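Long-range contacts in hypothetical protein TTMA177 (Thermus thermophilus phage TMA, PDB 2ZDJ), which is of unknown function but folds as a small alpha-plus-beta domain of the cystatin-like class, with one helix packed on an antiparallel sheet: residues M1-V7 with N61-R67; T15-D19 with S56-Y60; P36-F40 with V51-F57. Residue numbers count along the deposited sequence, not the author numbering.

How the contacts relate
The three contacts follow one antiparallel sheet edge to edge, in order 4-6, 64-67, 47-54, 38-44, 15-17. Contact 1 joins the two chain ends, and the other two are nested inside the loop it closes. Contact 3 lies nearest the middle, pairing hairpin strands 38-44 and 47-54; its centre is about 10 Å from that of contact 1 and about 6 Å from that of contact 2. Y66 pairs with G53 to join contacts 1 and 3, and I17 bonds to the backbone of L39 to join contacts 2 and 3, which also share S56 and F57. The loop after strand 47-54 reaches edge strand 15-17 before strand 64-67 slots between 47-54 and 4-6.

Contact 1 of 3, residues M1-V7 with N61-R67; sequences MKMRKLV and NFLEAYR
The guanidinium of R67 has one face covered by the selenium of M1, a selenomethionine, with R67 NH2 3.5 Å from M1 CG; a water links R67 NH2 to K2 O at 2.6 Å each. R67 starts from a t chi1, its CA-to-CB bond aimed toward residues 1-7, and its NH1 makes a salt bridge with the terminal carboxylate of K69. From here strands 4-6 and 64-67 run antiparallel, their axes 4.4 Å apart at closest and at 147°. The hydrogen-bonded pair is K5 with A65 (K5 N to A65 O 2.9 Å, A65 N to K5 O 2.8 Å); R4-Y66 and L6-E64, non-hydrogen-bonded, flank it. R67 N to M3 O, 3.2 Å, and V7 N to L63 O, 3.1 Å, continue the ladder beyond both ends. R4, L6, E64 and Y66 share one face. There R4 curls back so that its NE bonds to M3 O at 2.9 Å, leaving NE 4.6 Å from E64 OE1, too far for a salt bridge; Y66 CB lies over one face of the guanidinium, 3.5 Å from R4 NH1. K5 and A65 occupy the other face, against W52 and I54 respectively. Past the strand ends, V7 CG2 packs 4.0 Å from L63 CB. The N-terminal strand, paired with the C-terminal one, forms one edge of the five-stranded sheet of this cystatin-like fold.

Contact 2 of 3, residues T15-D19 with S56-Y60; sequences TLIQD and SFVPY
This is a surface contact between side chains and a loop, made where edge strand 15-17 of the cystatin-like sheet meets the connection that leads from strand 47-54 to strand 64-67. No beta bridge forms: L16 lies nearest P59 and Q18 nearest F57, so the segments pass in opposite order, and at 8.6 and 6.7 Å respectively between these CA atoms they meet through side chains. L16 and I17 are extended, and Q18, at phi/psi of -119/-23°, bends the chain out of the strand. The next residue, D19, is the N-cap of helix 20-30, its carboxylate making a weak hydrogen bond with the E22 backbone. Alternation along the strand turns I17 to V23 of that helix, whereas L16 and Q18 point toward the loop. F57 has a helical backbone, phi/psi -76/-36°; V58, P59 and Y60 then run extended, and the bend is tied within the loop by S56 OG donating to V58 O at 2.7 Å. The apolar half of the contact is L16 (t, p), whose CD2 lies 3.9 Å from CG of P59; both residues also touch F40 of the adjacent strand. The polar half is Q18, m and t at its first two angles, which carries its amide into the crook of the loop. Its NE2 sits 3.7 Å from P59 CD and over one face of the F57 ring (t), 3.7 Å from F57 CE2. The same amide donates a short, nearly straight hydrogen bond, Q18 NE2 to F57 O at 2.6 Å.

Contact 3 of 3, residues P36-F40 with V51-F57; sequences PHALF and VWGIDSF
Segments 38-40 and 51-54 of the hairpin strands 38-44 and 47-54 lie antiparallel at 143°, with axes 4.6 Å apart. F40 and W52 form a hydrogen-bonded pair (F40 N to W52 O 2.8 Å, W52 N to F40 O 2.8 Å), and L39 faces G53 as a non-hydrogen-bonded pair, CA atoms only 4.5 Å apart. I54 N to A38 O, 3.2 Å, and H37 N to I54 O, 3.1 Å, carry the bonding onward. Over G53 the sheet has a hollow, and two bumps fill it: P36 CB and L39 CD2 (m, t) each rest 3.9 Å from G53 CA. A side chain at G53 would collide with P36. L39 CD2 also meets V51 CG1 at 4.2 Å, and helix 20-30 packs on P36, L39 and V51. On the opposite face, the F40 ring stands off the sheet so that its CE2 lies 4.0 Å from I54 CD1, while F40 CB is 4.2 Å from W52 CB; F10 stacks on the F40 ring and meets W52 edge-to-face. Farther along, H37 CB sits 4.3 Å from F57 CB. Four backbone bonds and largely apolar side chains on both faces suit the buried middle of the sheet.

Contact 1 of 3, residues M1-V7 with N61-R67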
loop_
_atom_site.group_PDB
_atom_site.type_symbol
_atom_site.label_atom_id
_atom_site.label_comp_id
_atom_site.label_asym_id
_atom_site.label_seq_id
_atom_site.Cartn_x
_atom_site.Cartn_y
_atom_site.Cartn_z
HETATM N N MSE A 1 12.292 -10.476 5.573
HETATM C CA MSE A 1 11.472 -9.377 4.997
HETATM C C MSE A 1 10.403 -9.105 6.041
HETATM O O MSE A 1 9.807 -10.047 6.576
HETATM C CB MSE A 1 10.842 -9.842 3.655
HETATM C CG MSE A 1 10.108 -8.781 2.801
HETATM SE SE MSE A 1 9.580 -9.349 0.937
HETATM C CE MSE A 1 11.289 -9.090 0.071
ATOM N N LYS A 2 10.196 -7.828 6.363
ATOM C CA LYS A 2 9.162 -7.430 7.321
ATOM C C LYS A 2 7.883 -7.414 6.497
ATOM O O LYS A 2 7.805 -6.708 5.500
ATOM C CB LYS A 2 9.445 -6.024 7.877
ATOM C CG LYS A 2 10.531 -5.978 8.941
ATOM C CD LYS A 2 10.079 -6.727 10.187
ATOM C CE LYS A 2 11.141 -6.760 11.281
ATOM N NZ LYS A 2 10.606 -7.500 12.471
HETATM N N MSE A 3 6.882 -8.179 6.918
HETATM C CA MSE A 3 5.627 -8.289 6.166
HETATM C C MSE A 3 4.479 -7.440 6.709
HETATM O O MSE A 3 3.389 -7.401 6.139
HETATM C CB MSE A 3 5.208 -9.767 6.122
HETATM C CG MSE A 3 5.228 -10.414 4.739
HETATM SE SE MSE A 3 6.730 -9.932 3.632
HETATM C CE MSE A 3 7.829 -11.505 3.876
ATOM N N ARG A 4 4.729 -6.756 7.814
ATOM C CA ARG A 4 3.707 -5.936 8.426
ATOM C C ARG A 4 4.339 -4.661 8.957
ATOM O O ARG A 4 5.448 -4.682 9.496
ATOM C CB ARG A 4 3.037 -6.707 9.567
ATOM C CG ARG A 4 1.535 -6.496 9.632
ATOM C CD ARG A 4 0.736 -7.708 9.181
ATOM N NE ARG A 4 1.160 -8.197 7.876
ATOM C CZ ARG A 4 0.592 -9.219 7.245
ATOM N NH1 ARG A 4 1.052 -9.602 6.058
ATOM N NH2 ARG A 4 -0.438 -9.850 7.798
ATOM N N LYS A 5 3.647 -3.543 8.801
ATOM C CA LYS A 5 4.206 -2.301 9.286
ATOM C C LYS A 5 3.172 -1.261 9.658
ATOM O O LYS A 5 2.168 -1.069 8.968
ATOM C CB LYS A 5 5.184 -1.713 8.264
ATOM C CG LYS A 5 5.848 -0.450 8.769
ATOM C CD LYS A 5 7.196 -0.191 8.123
ATOM C CE LYS A 5 7.084 0.263 6.692
ATOM N NZ LYS A 5 8.449 0.493 6.156
ATOM N N LEU A 6 3.439 -0.592 10.770
ATOM C CA LEU A 6 2.558 0.435 11.267
ATOM C C LEU A 6 2.601 1.630 10.333
ATOM O O LEU A 6 3.675 2.067 9.897
ATOM C CB LEU A 6 2.983 0.868 12.674
ATOM C CG LEU A 6 2.984 -0.170 13.799
ATOM C CD1 LEU A 6 3.564 0.462 15.082
ATOM C CD2 LEU A 6 1.574 -0.661 14.041
ATOM N N VAL A 7 1.420 2.146 10.027
ATOM C CA VAL A 7 1.283 3.311 9.166
ATOM C C VAL A 7 2.248 4.417 9.616
ATOM O O VAL A 7 3.057 4.912 8.821
ATOM C CB VAL A 7 -0.172 3.835 9.208
ATOM C CG1 VAL A 7 -0.258 5.223 8.612
ATOM C CG2 VAL A 7 -1.077 2.889 8.448
ATOM N N ASN A 61 -2.336 6.204 12.039
ATOM C CA ASN A 61 -0.980 5.815 12.397
ATOM C C ASN A 61 -0.892 4.481 13.105
ATOM O O ASN A 61 0.141 3.817 13.030
ATOM C CB ASN A 61 -0.319 6.875 13.285
ATOM C CG ASN A 61 0.130 8.088 12.505
ATOM O OD1 ASN A 61 0.356 8.016 11.294
ATOM N ND2 ASN A 61 0.278 9.207 13.195
ATOM N N PHE A 62 -1.967 4.091 13.789
ATOM C CA PHE A 62 -1.965 2.840 14.536
ATOM C C PHE A 62 -2.368 1.603 13.748
ATOM O O PHE A 62 -2.236 0.487 14.232
ATOM C CB PHE A 62 -2.824 2.981 15.801
ATOM C CG PHE A 62 -4.194 3.551 15.559
ATOM C CD1 PHE A 62 -5.205 2.769 15.000
ATOM C CD2 PHE A 62 -4.483 4.863 15.916
ATOM C CE1 PHE A 62 -6.487 3.284 14.799
ATOM C CE2 PHE A 62 -5.769 5.396 15.720
ATOM C CZ PHE A 62 -6.773 4.604 15.160
ATOM N N LEU A 63 -2.845 1.796 12.528
ATOM C CA LEU A 63 -3.238 0.666 11.701
ATOM C C LEU A 63 -2.014 -0.115 11.263
ATOM O O LEU A 63 -0.916 0.429 11.142
ATOM C CB LEU A 63 -3.999 1.142 10.466
ATOM C CG LEU A 63 -5.403 1.703 10.689
ATOM C CD1 LEU A 63 -6.034 2.042 9.339
ATOM C CD2 LEU A 63 -6.253 0.666 11.422
ATOM N N GLU A 64 -2.206 -1.403 11.024
ATOM C CA GLU A 64 -1.112 -2.242 10.596
ATOM C C GLU A 64 -1.258 -2.591 9.120
ATOM O O GLU A 64 -2.209 -3.250 8.714
ATOM C CB GLU A 64 -1.075 -3.512 11.426
ATOM C CG GLU A 64 0.242 -4.230 11.327
ATOM C CD GLU A 64 0.296 -5.481 12.184
ATOM O OE1 GLU A 64 -0.382 -6.474 11.836
ATOM O OE2 GLU A 64 1.019 -5.460 13.206
ATOM N N ALA A 65 -0.301 -2.140 8.326
ATOM C CA ALA A 65 -0.306 -2.389 6.890
ATOM C C ALA A 65 0.335 -3.724 6.587
ATOM O O ALA A 65 1.200 -4.200 7.334
ATOM C CB ALA A 65 0.453 -1.264 6.156
ATOM N N TYR A 66 -0.103 -4.336 5.492
ATOM C CA TYR A 66 0.441 -5.619 5.078
ATOM C C TYR A 66 1.048 -5.491 3.685
ATOM O O TYR A 66 0.456 -4.881 2.805
ATOM C CB TYR A 66 -0.645 -6.706 5.113
ATOM C CG TYR A 66 -1.995 -6.302 4.548
ATOM C CD1 TYR A 66 -2.954 -5.669 5.345
ATOM C CD2 TYR A 66 -2.329 -6.599 3.229
ATOM C CE1 TYR A 66 -4.228 -5.351 4.833
ATOM C CE2 TYR A 66 -3.583 -6.286 2.713
ATOM C CZ TYR A 66 -4.529 -5.671 3.515
ATOM O OH TYR A 66 -5.775 -5.422 2.991
ATOM N N ARG A 67 2.242 -6.052 3.506
ATOM C CA ARG A 67 2.964 -5.978 2.238
ATOM C C ARG A 67 2.399 -6.904 1.160
ATOM O O ARG A 67 2.238 -8.101 1.379
ATOM C CB ARG A 67 4.447 -6.294 2.473
ATOM C CG ARG A 67 5.202 -6.688 1.225
ATOM C CD ARG A 67 6.169 -5.630 0.738
ATOM N NE ARG A 67 7.456 -5.707 1.403
ATOM C CZ ARG A 67 8.624 -5.452 0.815
ATOM N NH1 ARG A 67 8.683 -5.105 -0.463
ATOM N NH2 ARG A 67 9.747 -5.539 1.514
HETATM O O HOH W 1 9.506 -5.393 4.071
#

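Contact 2 of 3, residues T15-D19 with S56-Y60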
loop_
_atom_site.group_PDB
_atom_site.type_symbol
_atom_site.label_atom_id
_atom_site.label_comp_id
_atom_site.label_asym_id
_atom_site.label_seq_id
_atom_site.Cartn_x
_atom_site.Cartn_y
_atom_site.Cartn_z
ATOM N N THR A 15 4.095 6.766 -0.752
ATOM C CA THR A 15 2.976 7.595 -1.196
ATOM C C THR A 15 1.647 6.869 -0.951
ATOM O O THR A 15 1.524 5.671 -1.201
ATOM C CB THR A 15 3.106 7.930 -2.679
ATOM O OG1 THR A 15 4.262 8.752 -2.870
ATOM C CG2 THR A 15 1.878 8.670 -3.173
ATOM N N LEU A 16 0.666 7.603 -0.433
ATOM C CA LEU A 16 -0.645 7.049 -0.139
ATOM C C LEU A 16 -1.533 7.053 -1.373
ATOM O O LEU A 16 -1.582 8.036 -2.105
ATOM C CB LEU A 16 -1.313 7.854 0.973
ATOM C CG LEU A 16 -2.747 7.465 1.351
ATOM C CD1 LEU A 16 -2.748 6.129 2.060
ATOM C CD2 LEU A 16 -3.341 8.539 2.263
ATOM N N ILE A 17 -2.220 5.942 -1.609
ATOM C CA ILE A 17 -3.124 5.819 -2.743
ATOM C C ILE A 17 -4.488 5.461 -2.168
ATOM O O ILE A 17 -4.627 4.442 -1.477
ATOM C CB ILE A 17 -2.704 4.678 -3.713
ATOM C CG1 ILE A 17 -1.271 4.888 -4.214
ATOM C CG2 ILE A 17 -3.679 4.601 -4.869
ATOM C CD1 ILE A 17 -1.051 6.126 -4.967
ATOM N N GLN A 18 -5.483 6.301 -2.435
ATOM C CA GLN A 18 -6.838 6.056 -1.946
ATOM C C GLN A 18 -7.859 5.907 -3.067
ATOM O O GLN A 18 -8.907 5.312 -2.870
ATOM C CB GLN A 18 -7.285 7.175 -0.998
ATOM C CG GLN A 18 -6.636 7.118 0.378
ATOM C CD GLN A 18 -7.079 8.257 1.288
ATOM O OE1 GLN A 18 -6.866 9.429 0.981
ATOM N NE2 GLN A 18 -7.693 7.912 2.418
ATOM N N ASP A 19 -7.560 6.452 -4.239
ATOM C CA ASP A 19 -8.498 6.341 -5.342
ATOM C C ASP A 19 -8.843 4.892 -5.641
ATOM O O ASP A 19 -7.998 4.112 -6.080
ATOM C CB ASP A 19 -7.955 6.976 -6.616
ATOM C CG ASP A 19 -8.857 6.705 -7.811
ATOM O OD1 ASP A 19 -10.028 7.146 -7.781
ATOM O OD2 ASP A 19 -8.408 6.035 -8.768
ATOM N N SER A 56 -8.458 -0.181 5.941
ATOM C CA SER A 56 -9.242 1.037 6.124
ATOM C C SER A 56 -8.970 2.045 4.992
ATOM O O SER A 56 -7.865 2.099 4.449
ATOM C CB SER A 56 -8.898 1.673 7.476
ATOM O OG SER A 56 -9.451 2.975 7.595
ATOM N N PHE A 57 -9.978 2.840 4.640
ATOM C CA PHE A 57 -9.820 3.851 3.595
ATOM C C PHE A 57 -9.031 5.021 4.168
ATOM O O PHE A 57 -8.230 5.654 3.475
ATOM C CB PHE A 57 -11.179 4.359 3.117
ATOM C CG PHE A 57 -11.090 5.347 1.994
ATOM C CD1 PHE A 57 -10.802 4.923 0.699
ATOM C CD2 PHE A 57 -11.271 6.703 2.230
ATOM C CE1 PHE A 57 -10.696 5.843 -0.350
ATOM C CE2 PHE A 57 -11.167 7.629 1.190
ATOM C CZ PHE A 57 -10.879 7.197 -0.102
ATOM N N VAL A 58 -9.270 5.304 5.442
ATOM C CA VAL A 58 -8.583 6.380 6.128
ATOM C C VAL A 58 -7.347 5.806 6.802
ATOM O O VAL A 58 -7.408 4.768 7.457
ATOM C CB VAL A 58 -9.470 7.015 7.213
ATOM C CG1 VAL A 58 -8.754 8.214 7.832
ATOM C CG2 VAL A 58 -10.813 7.423 6.617
ATOM N N PRO A 59 -6.201 6.472 6.638
ATOM C CA PRO A 59 -4.965 5.988 7.255
ATOM C C PRO A 59 -4.787 6.474 8.694
ATOM O O PRO A 59 -4.721 7.673 8.944
ATOM C CB PRO A 59 -3.893 6.540 6.326
ATOM C CG PRO A 59 -4.471 7.905 5.955
ATOM C CD PRO A 59 -5.936 7.575 5.692
ATOM N N TYR A 60 -4.728 5.540 9.637
ATOM C CA TYR A 60 -4.519 5.875 11.040
ATOM C C TYR A 60 -3.132 5.368 11.384
ATOM O O TYR A 60 -2.787 4.234 11.058
ATOM C CB TYR A 60 -5.562 5.189 11.936
ATOM C CG TYR A 60 -6.948 5.782 11.810
ATOM C CD1 TYR A 60 -7.306 6.930 12.522
ATOM C CD2 TYR A 60 -7.888 5.225 10.938
ATOM C CE1 TYR A 60 -8.562 7.503 12.367
ATOM C CE2 TYR A 60 -9.140 5.796 10.775
ATOM C CZ TYR A 60 -9.471 6.929 11.486
ATOM O OH TYR A 60 -10.706 7.500 11.299
#

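Contact 3 of 3, residues P36-F40 with V51-F57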
loop_
_atom_site.group_PDB
_atom_site.type_symbol
_atom_site.label_atom_id
_atom_site.label_comp_id
_atom_site.label_asym_id
_atom_site.label_seq_id
_atom_site.Cartn_x
_atom_site.Cartn_y
_atom_site.Cartn_z
ATOM N N PRO A 36 -7.552 -4.435 -0.061
ATOM C CA PRO A 36 -7.377 -3.289 0.834
ATOM C C PRO A 36 -8.168 -2.088 0.297
ATOM O O PRO A 36 -8.622 -2.101 -0.847
ATOM C CB PRO A 36 -5.874 -3.067 0.798
ATOM C CG PRO A 36 -5.543 -3.406 -0.640
ATOM C CD PRO A 36 -6.336 -4.685 -0.854
ATOM N N HIS A 37 -8.345 -1.060 1.118
ATOM C CA HIS A 37 -9.082 0.120 0.679
ATOM C C HIS A 37 -8.174 1.333 0.516
ATOM O O HIS A 37 -8.630 2.426 0.214
ATOM C CB HIS A 37 -10.214 0.443 1.661
ATOM C CG HIS A 37 -11.307 -0.580 1.679
ATOM N ND1 HIS A 37 -11.921 -1.029 0.529
ATOM C CD2 HIS A 37 -11.906 -1.230 2.704
ATOM C CE1 HIS A 37 -12.852 -1.912 0.846
ATOM N NE2 HIS A 37 -12.863 -2.052 2.160
ATOM N N ALA A 38 -6.881 1.126 0.715
ATOM C CA ALA A 38 -5.895 2.183 0.566
ATOM C C ALA A 38 -4.543 1.503 0.506
ATOM O O ALA A 38 -4.327 0.458 1.134
ATOM C CB ALA A 38 -5.948 3.143 1.735
ATOM N N LEU A 39 -3.641 2.091 -0.259
ATOM C CA LEU A 39 -2.313 1.530 -0.414
ATOM C C LEU A 39 -1.243 2.543 -0.079
ATOM O O LEU A 39 -1.474 3.748 -0.113
ATOM C CB LEU A 39 -2.113 1.072 -1.856
ATOM C CG LEU A 39 -3.097 0.045 -2.426
ATOM C CD1 LEU A 39 -2.850 -0.124 -3.908
ATOM C CD2 LEU A 39 -2.927 -1.291 -1.699
ATOM N N PHE A 40 -0.077 2.028 0.288
ATOM C CA PHE A 40 1.090 2.839 0.560
ATOM C C PHE A 40 2.044 2.221 -0.445
ATOM O O PHE A 40 2.317 1.012 -0.406
ATOM C CB PHE A 40 1.585 2.640 1.992
ATOM C CG PHE A 40 0.883 3.508 3.004
ATOM C CD1 PHE A 40 1.246 4.838 3.164
ATOM C CD2 PHE A 40 -0.134 2.991 3.800
ATOM C CE1 PHE A 40 0.609 5.648 4.108
ATOM C CE2 PHE A 40 -0.783 3.794 4.750
ATOM C CZ PHE A 40 -0.409 5.122 4.904
ATOM N N VAL A 51 4.433 -2.277 -2.355
ATOM C CA VAL A 51 3.010 -1.999 -2.283
ATOM C C VAL A 51 2.487 -2.602 -0.978
ATOM O O VAL A 51 2.650 -3.791 -0.713
ATOM C CB VAL A 51 2.237 -2.594 -3.494
ATOM C CG1 VAL A 51 0.754 -2.325 -3.351
ATOM C CG2 VAL A 51 2.745 -1.969 -4.790
ATOM N N TRP A 52 1.883 -1.764 -0.150
ATOM C CA TRP A 52 1.333 -2.221 1.121
ATOM C C TRP A 52 -0.120 -1.803 1.218
ATOM O O TRP A 52 -0.503 -0.751 0.713
ATOM C CB TRP A 52 2.051 -1.566 2.295
ATOM C CG TRP A 52 3.497 -1.821 2.403
ATOM C CD1 TRP A 52 4.487 -1.306 1.616
ATOM C CD2 TRP A 52 4.147 -2.569 3.432
ATOM N NE1 TRP A 52 5.718 -1.682 2.099
ATOM C CE2 TRP A 52 5.538 -2.459 3.215
ATOM C CE3 TRP A 52 3.688 -3.320 4.526
ATOM C CZ2 TRP A 52 6.480 -3.073 4.053
ATOM C CZ3 TRP A 52 4.625 -3.932 5.363
ATOM C CH2 TRP A 52 6.007 -3.802 5.119
ATOM N N GLY A 53 -0.933 -2.602 1.897
ATOM C CA GLY A 53 -2.320 -2.212 2.041
ATOM C C GLY A 53 -2.808 -2.182 3.473
ATOM O O GLY A 53 -2.231 -2.813 4.359
ATOM N N ILE A 54 -3.853 -1.396 3.701
ATOM C CA ILE A 54 -4.486 -1.321 5.001
ATOM C C ILE A 54 -5.948 -1.534 4.669
ATOM O O ILE A 54 -6.421 -1.119 3.603
ATOM C CB ILE A 54 -4.272 0.046 5.742
ATOM C CG1 ILE A 54 -4.910 1.209 4.984
ATOM C CG2 ILE A 54 -2.789 0.288 5.958
ATOM C CD1 ILE A 54 -4.099 1.720 3.850
ATOM N N ASP A 55 -6.666 -2.203 5.558
ATOM C CA ASP A 55 -8.071 -2.494 5.314
ATOM C C ASP A 55 -9.005 -1.301 5.487
ATOM O O ASP A 55 -10.198 -1.386 5.190
ATOM C CB ASP A 55 -8.485 -3.675 6.191
ATOM C CG ASP A 55 -7.785 -4.964 5.771
ATOM O OD1 ASP A 55 -7.504 -5.824 6.636
ATOM O OD2 ASP A 55 -7.521 -5.117 4.558
ATOM N N SER A 56 -8.458 -0.181 5.941
ATOM C CA SER A 56 -9.242 1.037 6.124
ATOM C C SER A 56 -8.970 2.045 4.992
ATOM O O SER A 56 -7.865 2.099 4.449
ATOM C CB SER A 56 -8.898 1.673 7.476
ATOM O OG SER A 56 -9.451 2.975 7.595
ATOM N N PHE A 57 -9.978 2.840 4.640
ATOM C CA PHE A 57 -9.820 3.851 3.595
ATOM C C PHE A 57 -9.031 5.021 4.168
ATOM O O PHE A 57 -8.230 5.654 3.475
ATOM C CB PHE A 57 -11.179 4.359 3.117
ATOM C CG PHE A 57 -11.090 5.347 1.994
ATOM C CD1 PHE A 57 -10.802 4.923 0.699
ATOM C CD2 PHE A 57 -11.271 6.703 2.230
ATOM C CE1 PHE A 57 -10.696 5.843 -0.350
ATOM C CE2 PHE A 57 -11.167 7.629 1.190
ATOM C CZ PHE A 57 -10.879 7.197 -0.102
#